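Local structure of NAD(P)H dehydrogenase (quinone) (Deinococcus radiodurans, 1YDG) at residues A34-T46 with M65-W78. The protein catalyses the two-electron reduction of quinones to quinols by NADH or NADPH, working as an FMN-containing homotetramer. Sequence-based numbering, arbitrary orientation.
Sequences AGAEVRLLKVRET and MKDVPEATPADLEW
At the edge of the flavodoxin-like sheet, strand 37-42 meets segment 65-78 through a single backbone bridge, Lys42 with Glu70, and a row of side chains reaching helix 73-78. Lys42 N donates to Pro69 O at 2.8 Å, and Ala71 N returns a bond to Lys42 O at 2.7 Å. The extended Lys42 side chain carries NZ to Met65 O, 3.1 Å away and above that carbonyl's plane; Val68 N reaches the same oxygen from the opposite face. Strand 37-42 pairs in parallel with strand 8-13; 65-72 joins its other side at the C-terminal end alone, and helix 73-78 then runs back, nearly antiparallel, in the beta-alpha-beta crossover to strand 81-89, beyond 8-13. Toward the strand's N-terminal end, the Arg39 guanidinium lies flat on the Trp78 indole in a cation-pi stack, planes 5° apart and Arg39 CZ 3.5 Å from Trp78 CD2. Arg39 NH1 forms a salt bridge with Asp75 OD1 at 3.0 Å, the oxygen tilted 27° out of the guanidinium plane. Asp75 OD2 is held by Thr72 N. A water joins Trp78 NE1 to Glu37 OE1. With an alanine at Trp78, the Arg39 guanidinium is likely to lose its stacking surface and swing more freely off Asp75, and the water a donor. Arg44 forms a side-on salt bridge with Glu70 OE1, NE at 2.7 Å and NH2 at 3.0 Å; the arginine's bend at chi3 (-75°) brings its guanidinium edge onto that oxygen.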
ATOM      1  N   ALA B  34     -24.912 -18.028  -9.336  1.00 21.78           N
ATOM      2  CA  ALA B  34     -25.036 -16.848 -10.178  1.00 21.44           C
ATOM      3  C   ALA B  34     -25.070 -17.192 -11.661  1.00 21.27           C
ATOM      4  O   ALA B  34     -25.108 -16.295 -12.496  1.00 21.59           O
ATOM      5  CB  ALA B  34     -23.905 -15.865  -9.894  1.00 21.54           C
ATOM      6  N   GLY B  35     -25.044 -18.481 -12.000  1.00 21.33           N
ATOM      7  CA  GLY B  35     -25.154 -18.910 -13.399  1.00 20.78           C
ATOM      8  C   GLY B  35     -23.839 -18.942 -14.160  1.00 20.86           C
ATOM      9  O   GLY B  35     -23.830 -19.114 -15.391  1.00 21.79           O
ATOM     10  N   ALA B  36     -22.727 -18.764 -13.454  1.00 19.87           N
ATOM     11  CA  ALA B  36     -21.416 -18.831 -14.080  1.00 19.67           C
ATOM     12  C   ALA B  36     -20.970 -20.274 -14.283  1.00 19.00           C
ATOM     13  O   ALA B  36     -21.448 -21.188 -13.616  1.00 18.98           O
ATOM     14  CB  ALA B  36     -20.379 -18.082 -13.231  1.00 19.44           C
ATOM     15  N   GLU B  37     -20.053 -20.459 -15.223  1.00 18.99           N
ATOM     16  CA  GLU B  37     -19.290 -21.688 -15.340  1.00 18.35           C
ATOM     17  C   GLU B  37     -18.060 -21.542 -14.460  1.00 17.34           C
ATOM     18  O   GLU B  37     -17.257 -20.644 -14.687  1.00 16.09           O
ATOM     19  CB  GLU B  37     -18.858 -21.917 -16.792  1.00 19.05           C
ATOM     20  CG  GLU B  37     -18.045 -23.186 -16.971  1.00 19.36           C
ATOM     21  CD  GLU B  37     -17.833 -23.572 -18.415  1.00 20.68           C
ATOM     22  OE1 GLU B  37     -17.775 -22.679 -19.289  1.00 22.60           O
ATOM     23  OE2 GLU B  37     -17.706 -24.793 -18.667  1.00 23.88           O
ATOM     24  N   VAL B  38     -17.905 -22.418 -13.468  1.00 16.18           N
ATOM     25  CA  VAL B  38     -16.875 -22.223 -12.450  1.00 16.33           C
ATOM     26  C   VAL B  38     -15.759 -23.269 -12.488  1.00 15.70           C
ATOM     27  O   VAL B  38     -16.023 -24.466 -12.612  1.00 15.32           O
ATOM     28  CB  VAL B  38     -17.497 -22.213 -11.037  1.00 16.30           C
ATOM     29  CG1 VAL B  38     -16.481 -21.759 -10.009  1.00 16.34           C
ATOM     30  CG2 VAL B  38     -18.747 -21.299 -10.992  1.00 16.47           C
ATOM     31  N   ARG B  39     -14.519 -22.802 -12.379  1.00 15.05           N
ATOM     32  CA  ARG B  39     -13.385 -23.661 -12.010  1.00 14.96           C
ATOM     33  C   ARG B  39     -12.884 -23.277 -10.628  1.00 14.47           C
ATOM     34  O   ARG B  39     -12.506 -22.139 -10.408  1.00 15.15           O
ATOM     35  CB  ARG B  39     -12.226 -23.545 -13.001  1.00 14.15           C
ATOM     36  CG  ARG B  39     -12.588 -24.019 -14.372  1.00 15.94           C
ATOM     37  CD  ARG B  39     -11.388 -23.993 -15.301  1.00 15.31           C
ATOM     38  NE  ARG B  39     -11.773 -24.476 -16.614  1.00 16.28           N
ATOM     39  CZ  ARG B  39     -11.048 -24.355 -17.720  1.00 15.67           C
ATOM     40  NH1 ARG B  39      -9.845 -23.794 -17.691  1.00 16.21           N
ATOM     41  NH2 ARG B  39     -11.533 -24.827 -18.859  1.00 16.52           N
ATOM     42  N   LEU B  40     -12.870 -24.243  -9.719  1.00 14.04           N
ATOM     43  CA  LEU B  40     -12.185 -24.142  -8.448  1.00 14.06           C
ATOM     44  C   LEU B  40     -10.821 -24.799  -8.587  1.00 13.62           C
ATOM     45  O   LEU B  40     -10.732 -25.989  -8.890  1.00 14.63           O
ATOM     46  CB  LEU B  40     -13.000 -24.859  -7.379  1.00 14.47           C
ATOM     47  CG  LEU B  40     -12.442 -24.986  -5.965  1.00 13.79           C
ATOM     48  CD1 LEU B  40     -12.227 -23.621  -5.402  1.00 15.32           C
ATOM     49  CD2 LEU B  40     -13.421 -25.780  -5.103  1.00 15.24           C
ATOM     50  N   LEU B  41      -9.771 -24.020  -8.355  1.00 13.11           N
ATOM     51  CA  LEU B  41      -8.393 -24.387  -8.693  1.00 12.80           C
ATOM     52  C   LEU B  41      -7.460 -24.075  -7.540  1.00 12.87           C
ATOM     53  O   LEU B  41      -7.400 -22.943  -7.045  1.00 12.23           O
ATOM     54  CB  LEU B  41      -7.940 -23.597  -9.921  1.00 12.96           C
ATOM     55  CG  LEU B  41      -8.813 -23.769 -11.164  1.00 12.77           C
ATOM     56  CD1 LEU B  41      -8.618 -22.584 -12.081  1.00 13.45           C
ATOM     57  CD2 LEU B  41      -8.503 -25.072 -11.866  1.00 12.30           C
ATOM     58  N   LYS B  42      -6.695 -25.066  -7.119  1.00 13.30           N
ATOM     59  CA  LYS B  42      -5.752 -24.852  -6.022  1.00 12.93           C
ATOM     60  C   LYS B  42      -4.387 -24.438  -6.554  1.00 13.45           C
ATOM     61  O   LYS B  42      -3.942 -24.857  -7.645  1.00 13.49           O
ATOM     62  CB  LYS B  42      -5.649 -26.109  -5.140  1.00 13.43           C
ATOM     63  CG  LYS B  42      -4.929 -27.261  -5.791  1.00 13.25           C
ATOM     64  CD  LYS B  42      -4.945 -28.542  -4.969  1.00 13.42           C
ATOM     65  CE  LYS B  42      -4.192 -29.661  -5.719  1.00 12.58           C
ATOM     66  NZ  LYS B  42      -4.683 -31.033  -5.375  1.00 10.27           N
ATOM     67  N   VAL B  43      -3.702 -23.626  -5.762  1.00 13.29           N
ATOM     68  CA  VAL B  43      -2.344 -23.233  -6.065  1.00 13.53           C
ATOM     69  C   VAL B  43      -1.390 -24.353  -5.624  1.00 13.48           C
ATOM     70  O   VAL B  43      -1.430 -24.818  -4.488  1.00 13.22           O
ATOM     71  CB  VAL B  43      -1.972 -21.879  -5.373  1.00 12.33           C
ATOM     72  CG1 VAL B  43      -0.485 -21.591  -5.476  1.00 11.55           C
ATOM     73  CG2 VAL B  43      -2.771 -20.713  -5.960  1.00 12.74           C
ATOM     74  N   ARG B  44      -0.497 -24.725  -6.525  1.00 15.22           N
ATOM     75  CA  ARG B  44       0.532 -25.726  -6.255  1.00 16.15           C
ATOM     76  C   ARG B  44       1.277 -25.450  -4.956  1.00 16.12           C
ATOM     77  O   ARG B  44       1.725 -24.320  -4.684  1.00 14.79           O
ATOM     78  CB  ARG B  44       1.550 -25.805  -7.397  1.00 16.49           C
ATOM     79  CG  ARG B  44       2.531 -26.943  -7.232  1.00 17.37           C
ATOM     80  CD  ARG B  44       3.635 -26.947  -8.258  1.00 20.88           C
ATOM     81  NE  ARG B  44       3.127 -27.402  -9.546  1.00 26.25           N
ATOM     82  CZ  ARG B  44       3.884 -27.860 -10.545  1.00 28.95           C
ATOM     83  NH1 ARG B  44       5.216 -27.909 -10.432  1.00 31.52           N
ATOM     84  NH2 ARG B  44       3.305 -28.257 -11.683  1.00 28.92           N
ATOM     85  N   GLU B  45       1.408 -26.514  -4.174  1.00 16.31           N
ATOM     86  CA  GLU B  45       2.106 -26.485  -2.914  1.00 16.99           C
ATOM     87  C   GLU B  45       3.589 -26.646  -3.171  1.00 17.86           C
ATOM     88  O   GLU B  45       4.025 -27.598  -3.823  1.00 18.65           O
ATOM     89  CB  GLU B  45       1.579 -27.612  -2.008  1.00 16.54           C
ATOM     90  CG  GLU B  45       2.252 -27.704  -0.683  1.00 15.87           C
ATOM     91  CD  GLU B  45       2.124 -26.411   0.089  1.00 13.75           C
ATOM     92  OE1 GLU B  45       3.092 -25.628   0.077  1.00 14.35           O
ATOM     93  OE2 GLU B  45       1.041 -26.169   0.634  1.00 11.48           O
ATOM     94  N   THR B  46       4.373 -25.706  -2.670  1.00 18.22           N
ATOM     95  CA  THR B  46       5.816 -25.757  -2.815  1.00 19.26           C
ATOM     96  C   THR B  46       6.542 -26.203  -1.543  1.00 19.57           C
ATOM     97  O   THR B  46       7.724 -26.561  -1.608  1.00 19.91           O
ATOM     98  CB  THR B  46       6.360 -24.379  -3.224  1.00 19.06           C
ATOM     99  OG1 THR B  46       5.991 -23.423  -2.230  1.00 20.46           O
ATOM    100  CG2 THR B  46       5.767 -23.946  -4.560  1.00 21.02           C
ATOM    101  N   MET B  65      -7.940 -31.641  -0.318  1.00 15.80           N
ATOM    102  CA  MET B  65      -7.969 -30.963  -1.614  1.00 16.02           C
ATOM    103  C   MET B  65      -7.498 -31.829  -2.793  1.00 16.14           C
ATOM    104  O   MET B  65      -7.397 -31.325  -3.908  1.00 16.37           O
ATOM    105  CB  MET B  65      -7.121 -29.687  -1.562  1.00 15.72           C
ATOM    106  CG  MET B  65      -7.639 -28.603  -0.628  1.00 16.08           C
ATOM    107  SD  MET B  65      -6.629 -27.095  -0.754  1.00 16.07           S
ATOM    108  CE  MET B  65      -4.989 -27.661  -0.393  1.00 16.94           C
ATOM    109  N   LYS B  66      -7.266 -33.127  -2.575  1.00 16.74           N
ATOM    110  CA  LYS B  66      -6.594 -33.985  -3.564  1.00 16.98           C
ATOM    111  C   LYS B  66      -7.214 -33.981  -4.970  1.00 17.32           C
ATOM    112  O   LYS B  66      -6.494 -34.017  -5.974  1.00 16.88           O
ATOM    113  CB  LYS B  66      -6.510 -35.426  -3.042  1.00 17.64           C
ATOM    114  CG  LYS B  66      -5.726 -36.396  -3.965  1.00 17.51           C
ATOM    115  CD  LYS B  66      -5.386 -37.704  -3.232  1.00 17.92           C
ATOM    116  CE  LYS B  66      -5.027 -38.841  -4.198  1.00 20.17           C
ATOM    117  NZ  LYS B  66      -5.282 -40.203  -3.583  1.00 20.60           N
ATOM    118  N   ASP B  67      -8.540 -33.919  -5.020  1.00 17.53           N
ATOM    119  CA  ASP B  67      -9.296 -34.007  -6.264  1.00 18.37           C
ATOM    120  C   ASP B  67      -9.487 -32.630  -6.904  1.00 18.35           C
ATOM    121  O   ASP B  67      -9.982 -32.528  -8.024  1.00 19.14           O
ATOM    122  CB  ASP B  67     -10.663 -34.655  -5.987  1.00 19.06           C
ATOM    123  CG  ASP B  67     -10.536 -36.081  -5.440  1.00 21.17           C
ATOM    124  OD1 ASP B  67     -11.186 -36.419  -4.417  1.00 25.11           O
ATOM    125  OD2 ASP B  67      -9.752 -36.846  -6.024  1.00 24.24           O
ATOM    126  N   VAL B  68      -9.089 -31.577  -6.194  1.00 17.95           N
ATOM    127  CA  VAL B  68      -9.163 -30.212  -6.719  1.00 17.59           C
ATOM    128  C   VAL B  68      -8.011 -29.990  -7.692  1.00 17.02           C
ATOM    129  O   VAL B  68      -6.837 -30.142  -7.333  1.00 17.38           O
ATOM    130  CB  VAL B  68      -9.134 -29.144  -5.582  1.00 17.58           C
ATOM    131  CG1 VAL B  68      -9.170 -27.725  -6.142  1.00 19.23           C
ATOM    132  CG2 VAL B  68     -10.308 -29.326  -4.655  1.00 18.37           C
ATOM    133  N   PRO B  69      -8.330 -29.595  -8.923  1.00 16.93           N
ATOM    134  CA  PRO B  69      -7.267 -29.351  -9.886  1.00 17.09           C
ATOM    135  C   PRO B  69      -6.315 -28.223  -9.513  1.00 17.21           C
ATOM    136  O   PRO B  69      -6.707 -27.249  -8.880  1.00 17.38           O
ATOM    137  CB  PRO B  69      -8.015 -28.983 -11.173  1.00 17.01           C
ATOM    138  CG  PRO B  69      -9.407 -29.331 -10.963  1.00 17.10           C
ATOM    139  CD  PRO B  69      -9.662 -29.346  -9.492  1.00 17.03           C
ATOM    140  N   GLU B  70      -5.067 -28.384  -9.935  1.00 17.13           N
ATOM    141  CA  GLU B  70      -4.027 -27.415  -9.734  1.00 17.43           C
ATOM    142  C   GLU B  70      -4.087 -26.316 -10.813  1.00 17.18           C
ATOM    143  O   GLU B  70      -4.222 -26.592 -12.013  1.00 17.30           O
ATOM    144  CB  GLU B  70      -2.700 -28.130  -9.783  1.00 17.59           C
ATOM    145  CG  GLU B  70      -1.513 -27.307  -9.467  1.00 19.54           C
ATOM    146  CD  GLU B  70      -0.229 -28.134  -9.495  1.00 19.91           C
ATOM    147  OE1 GLU B  70       0.582 -27.881 -10.387  1.00 25.36           O
ATOM    148  OE2 GLU B  70      -0.068 -29.041  -8.647  1.00 23.06           O
ATOM    149  N   ALA B  71      -3.996 -25.070 -10.360  1.00 16.16           N
ATOM    150  CA  ALA B  71      -4.095 -23.913 -11.233  1.00 15.66           C
ATOM    151  C   ALA B  71      -2.889 -23.803 -12.163  1.00 14.65           C
ATOM    152  O   ALA B  71      -1.742 -24.013 -11.758  1.00 13.68           O
ATOM    153  CB  ALA B  71      -4.258 -22.630 -10.402  1.00 15.23           C
ATOM    154  N   THR B  72      -3.179 -23.452 -13.412  1.00 15.04           N
ATOM    155  CA  THR B  72      -2.172 -23.194 -14.421  1.00 14.68           C
ATOM    156  C   THR B  72      -2.543 -21.886 -15.125  1.00 14.34           C
ATOM    157  O   THR B  72      -3.701 -21.458 -15.078  1.00 14.08           O
ATOM    158  CB  THR B  72      -2.120 -24.366 -15.450  1.00 14.91           C
ATOM    159  OG1 THR B  72      -3.311 -24.379 -16.234  1.00 15.40           O
ATOM    160  CG2 THR B  72      -1.974 -25.699 -14.750  1.00 15.85           C
ATOM    161  N   PRO B  73      -1.575 -21.241 -15.791  1.00 14.02           N
ATOM    162  CA  PRO B  73      -1.877 -20.005 -16.523  1.00 14.12           C
ATOM    163  C   PRO B  73      -3.078 -20.068 -17.496  1.00 14.19           C
ATOM    164  O   PRO B  73      -3.833 -19.119 -17.577  1.00 12.84           O
ATOM    165  CB  PRO B  73      -0.585 -19.730 -17.254  1.00 14.31           C
ATOM    166  CG  PRO B  73       0.452 -20.308 -16.361  1.00 13.92           C
ATOM    167  CD  PRO B  73      -0.145 -21.576 -15.879  1.00 14.36           C
ATOM    168  N   ALA B  74      -3.254 -21.187 -18.204  1.00 14.62           N
ATOM    169  CA  ALA B  74      -4.373 -21.357 -19.135  1.00 14.08           C
ATOM    170  C   ALA B  74      -5.763 -21.218 -18.515  1.00 14.06           C
ATOM    171  O   ALA B  74      -6.743 -20.926 -19.217  1.00 13.59           O
ATOM    172  CB  ALA B  74      -4.260 -22.708 -19.848  1.00 14.74           C
ATOM    173  N   ASP B  75      -5.863 -21.448 -17.209  1.00 14.33           N
ATOM    174  CA  ASP B  75      -7.096 -21.203 -16.470  1.00 14.76           C
ATOM    175  C   ASP B  75      -7.461 -19.709 -16.486  1.00 14.80           C
ATOM    176  O   ASP B  75      -8.651 -19.343 -16.616  1.00 15.28           O
ATOM    177  CB  ASP B  75      -6.960 -21.701 -15.015  1.00 15.09           C
ATOM    178  CG  ASP B  75      -6.918 -23.247 -14.912  1.00 16.11           C
ATOM    179  OD1 ASP B  75      -7.771 -23.921 -15.532  1.00 14.66           O
ATOM    180  OD2 ASP B  75      -6.038 -23.768 -14.192  1.00 15.22           O
ATOM    181  N   LEU B  76      -6.449 -18.846 -16.372  1.00 14.16           N
ATOM    182  CA  LEU B  76      -6.706 -17.402 -16.449  1.00 14.56           C
ATOM    183  C   LEU B  76      -6.978 -16.939 -17.882  1.00 14.72           C
ATOM    184  O   LEU B  76      -7.779 -16.040 -18.080  1.00 14.62           O
ATOM    185  CB  LEU B  76      -5.576 -16.595 -15.818  1.00 14.31           C
ATOM    186  CG  LEU B  76      -5.177 -16.996 -14.392  1.00 13.38           C
ATOM    187  CD1 LEU B  76      -4.333 -15.926 -13.782  1.00 14.52           C
ATOM    188  CD2 LEU B  76      -6.370 -17.289 -13.492  1.00 12.84           C
ATOM    189  N   GLU B  77      -6.314 -17.552 -18.873  1.00 15.36           N
ATOM    190  CA  GLU B  77      -6.626 -17.275 -20.281  1.00 15.02           C
ATOM    191  C   GLU B  77      -8.082 -17.638 -20.572  1.00 14.90           C
ATOM    192  O   GLU B  77      -8.780 -16.923 -21.291  1.00 15.40           O
ATOM    193  CB  GLU B  77      -5.674 -18.033 -21.208  1.00 15.30           C
ATOM    194  CG  GLU B  77      -5.966 -17.855 -22.708  1.00 16.34           C
ATOM    195  CD  GLU B  77      -4.948 -18.551 -23.636  1.00 16.92           C
ATOM    196  OE1 GLU B  77      -3.836 -18.909 -23.187  1.00 18.87           O
ATOM    197  OE2 GLU B  77      -5.272 -18.732 -24.842  1.00 21.88           O
ATOM    198  N   TRP B  78      -8.534 -18.751 -20.013  1.00 13.83           N
ATOM    199  CA  TRP B  78      -9.909 -19.201 -20.160  1.00 13.60           C
ATOM    200  C   TRP B  78     -10.911 -18.280 -19.457  1.00 13.37           C
ATOM    201  O   TRP B  78     -11.976 -17.993 -20.013  1.00 12.36           O
ATOM    202  CB  TRP B  78     -10.058 -20.638 -19.626  1.00 13.49           C
ATOM    203  CG  TRP B  78     -11.468 -21.127 -19.488  1.00 12.93           C
ATOM    204  CD1 TRP B  78     -12.259 -21.611 -20.467  1.00 12.96           C
ATOM    205  CD2 TRP B  78     -12.251 -21.156 -18.285  1.00 13.81           C
ATOM    206  NE1 TRP B  78     -13.497 -21.947 -19.960  1.00 13.41           N
ATOM    207  CE2 TRP B  78     -13.506 -21.694 -18.617  1.00 12.14           C
ATOM    208  CE3 TRP B  78     -12.003 -20.786 -16.950  1.00 12.26           C
ATOM    209  CZ2 TRP B  78     -14.516 -21.864 -17.681  1.00 13.53           C
ATOM    210  CZ3 TRP B  78     -12.998 -20.961 -16.030  1.00 13.00           C
ATOM    211  CH2 TRP B  78     -14.248 -21.483 -16.393  1.00 13.80           C
TER
HETATM  212  O   HOH W   1     -15.840 -23.279 -21.423  1.00 24.58           O
HETATM  213  O   HOH W   2      -0.674 -23.573  -9.297  1.00  9.91           O